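Local atomic coordinates of proteasome assembly chaperone family protein (PDB entry 3WZ2), a protein that is an archaeal homolog of proteasome-assembly chaperones and probably takes part in proteasome assembly or activation. Residues B[39-44]-B[73-78]. Numbering follows the deposited sequence.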
# COMPACT_ATOMS: atom_id res chain seq x y z
N PHE B 39 35.05 9.56 4.20
CA PHE B 39 36.45 9.92 4.32
C PHE B 39 36.62 11.33 4.82
O PHE B 39 37.37 11.58 5.75
CB PHE B 39 37.15 9.76 2.99
CG PHE B 39 38.62 10.00 3.06
CD1 PHE B 39 39.41 9.16 3.85
CD2 PHE B 39 39.21 11.03 2.37
CE1 PHE B 39 40.75 9.36 3.93
CE2 PHE B 39 40.57 11.24 2.46
CZ PHE B 39 41.35 10.39 3.25
N LEU B 40 35.93 12.30 4.22
CA LEU B 40 36.11 13.67 4.68
C LEU B 40 35.72 13.90 6.10
O LEU B 40 36.32 14.72 6.77
CB LEU B 40 35.35 14.65 3.82
CG LEU B 40 35.97 14.94 2.47
CD1 LEU B 40 34.92 15.43 1.50
CD2 LEU B 40 37.08 15.96 2.64
N ALA B 41 34.64 13.27 6.54
CA ALA B 41 34.16 13.53 7.88
C ALA B 41 35.19 13.04 8.90
O ALA B 41 35.42 13.69 9.91
CB ALA B 41 32.84 12.83 8.10
N LYS B 42 35.79 11.89 8.60
CA LYS B 42 36.84 11.32 9.45
C LYS B 42 38.13 12.12 9.38
O LYS B 42 38.68 12.47 10.41
CB LYS B 42 37.08 9.87 9.06
CG LYS B 42 38.24 9.21 9.78
CD LYS B 42 38.42 7.76 9.33
CE LYS B 42 37.51 6.86 10.15
NZ LYS B 42 37.35 5.50 9.57
N GLU B 43 38.57 12.50 8.18
CA GLU B 43 39.83 13.23 8.05
C GLU B 43 39.79 14.63 8.62
O GLU B 43 40.82 15.15 9.06
CB GLU B 43 40.26 13.37 6.59
CG GLU B 43 40.85 12.13 6.00
CD GLU B 43 41.97 11.50 6.83
OE1 GLU B 43 43.09 12.04 6.80
OE2 GLU B 43 41.72 10.47 7.51
N LEU B 44 38.65 15.30 8.56
CA LEU B 44 38.50 16.62 9.17
C LEU B 44 38.08 16.55 10.63
O LEU B 44 37.75 17.58 11.22
CB LEU B 44 37.47 17.45 8.39
CG LEU B 44 37.90 17.82 6.96
CD1 LEU B 44 36.74 18.32 6.12
CD2 LEU B 44 39.01 18.87 6.99
N ARG B 73 22.91 10.64 9.22
CA ARG B 73 23.53 11.52 10.19
C ARG B 73 24.24 12.69 9.50
O ARG B 73 24.53 12.64 8.31
CB ARG B 73 24.48 10.78 11.16
CG ARG B 73 25.34 9.75 10.53
CD ARG B 73 26.08 8.87 11.55
NE ARG B 73 27.10 8.16 10.79
CZ ARG B 73 26.86 7.12 10.04
NH1 ARG B 73 25.64 6.61 9.95
NH2 ARG B 73 27.86 6.55 9.40
N PHE B 74 24.46 13.73 10.29
CA PHE B 74 25.17 14.93 9.87
C PHE B 74 26.38 15.13 10.76
O PHE B 74 26.27 15.07 11.99
CB PHE B 74 24.27 16.15 9.99
CG PHE B 74 23.02 16.03 9.16
CD1 PHE B 74 23.07 16.26 7.81
CD2 PHE B 74 21.81 15.67 9.74
CE1 PHE B 74 21.93 16.14 7.04
CE2 PHE B 74 20.66 15.55 8.97
CZ PHE B 74 20.73 15.77 7.60
N TYR B 75 27.53 15.35 10.12
CA TYR B 75 28.75 15.69 10.80
C TYR B 75 29.08 17.14 10.56
O TYR B 75 28.69 17.71 9.53
CB TYR B 75 29.89 14.81 10.30
CG TYR B 75 29.76 13.36 10.68
CD1 TYR B 75 30.21 12.91 11.92
CD2 TYR B 75 29.20 12.46 9.82
CE1 TYR B 75 30.10 11.59 12.29
CE2 TYR B 75 29.09 11.12 10.18
CZ TYR B 75 29.53 10.70 11.42
OH TYR B 75 29.42 9.39 11.76
N GLY B 76 29.80 17.73 11.49
CA GLY B 76 30.01 19.14 11.52
C GLY B 76 31.37 19.50 12.04
O GLY B 76 31.86 18.87 12.98
N LYS B 77 31.97 20.49 11.42
CA LYS B 77 33.08 21.22 11.99
C LYS B 77 33.10 22.62 11.42
O LYS B 77 33.15 22.77 10.21
CB LYS B 77 34.37 20.53 11.53
CG LYS B 77 35.66 21.09 12.13
CD LYS B 77 35.78 20.56 13.55
CE LYS B 77 36.98 19.70 13.81
NZ LYS B 77 37.60 20.25 15.04
N ASN B 78 33.13 23.61 12.29
CA ASN B 78 33.11 25.03 11.89
C ASN B 78 31.89 25.27 11.00
O ASN B 78 30.78 25.01 11.45
CB ASN B 78 34.42 25.44 11.20
CG ASN B 78 35.61 25.30 12.14
OD1 ASN B 78 35.51 25.60 13.33
ND2 ASN B 78 36.74 24.84 11.61
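Ala41 sets its methyl group obliquely against the ring of Tyr75, CB lying 4.0 Å from CD2 and almost as near to CG, so the helix meets the inner end of the ring and not its hydroxyl. Two residues further along the strand, the chain of Lys77 passes the last carbonyl of the segment, with CE 3.4 Å from Leu44 O; this is a touch of a methylene on an oxygen, and no hydrogen bond joins 39-44 to 73-78. CG of Lys77 stands anti to the backbone N (chi1 -175°), and the chain bends at each later torsion as it runs by Leu44. The Tyr75 ring is fixed at its far end: Arg73 NE, two residues back on the same side of the strand, donates to Tyr75 OH over 2.8 Å, with the hydroxyl oxygen close to the guanidinium plane. NH1 of Arg73 is held in turn by a salt bridge to Asp86 and a hydrogen bond to Pro70 O. Leu48, Leu64 and Ile84 also pack on Tyr75. A leucine in place of Tyr75 would probably leave Arg73 NE without its hydroxyl acceptor and the Ala41 methyl with a smaller surface to rest on. The arrangement is a helix-on-sheet layer of the PAC2-family domain: the C-terminal end of helix 32-43 lies against strand 72-77, which pairs antiparallel with 47-53 and 80-85 in the mixed sheet.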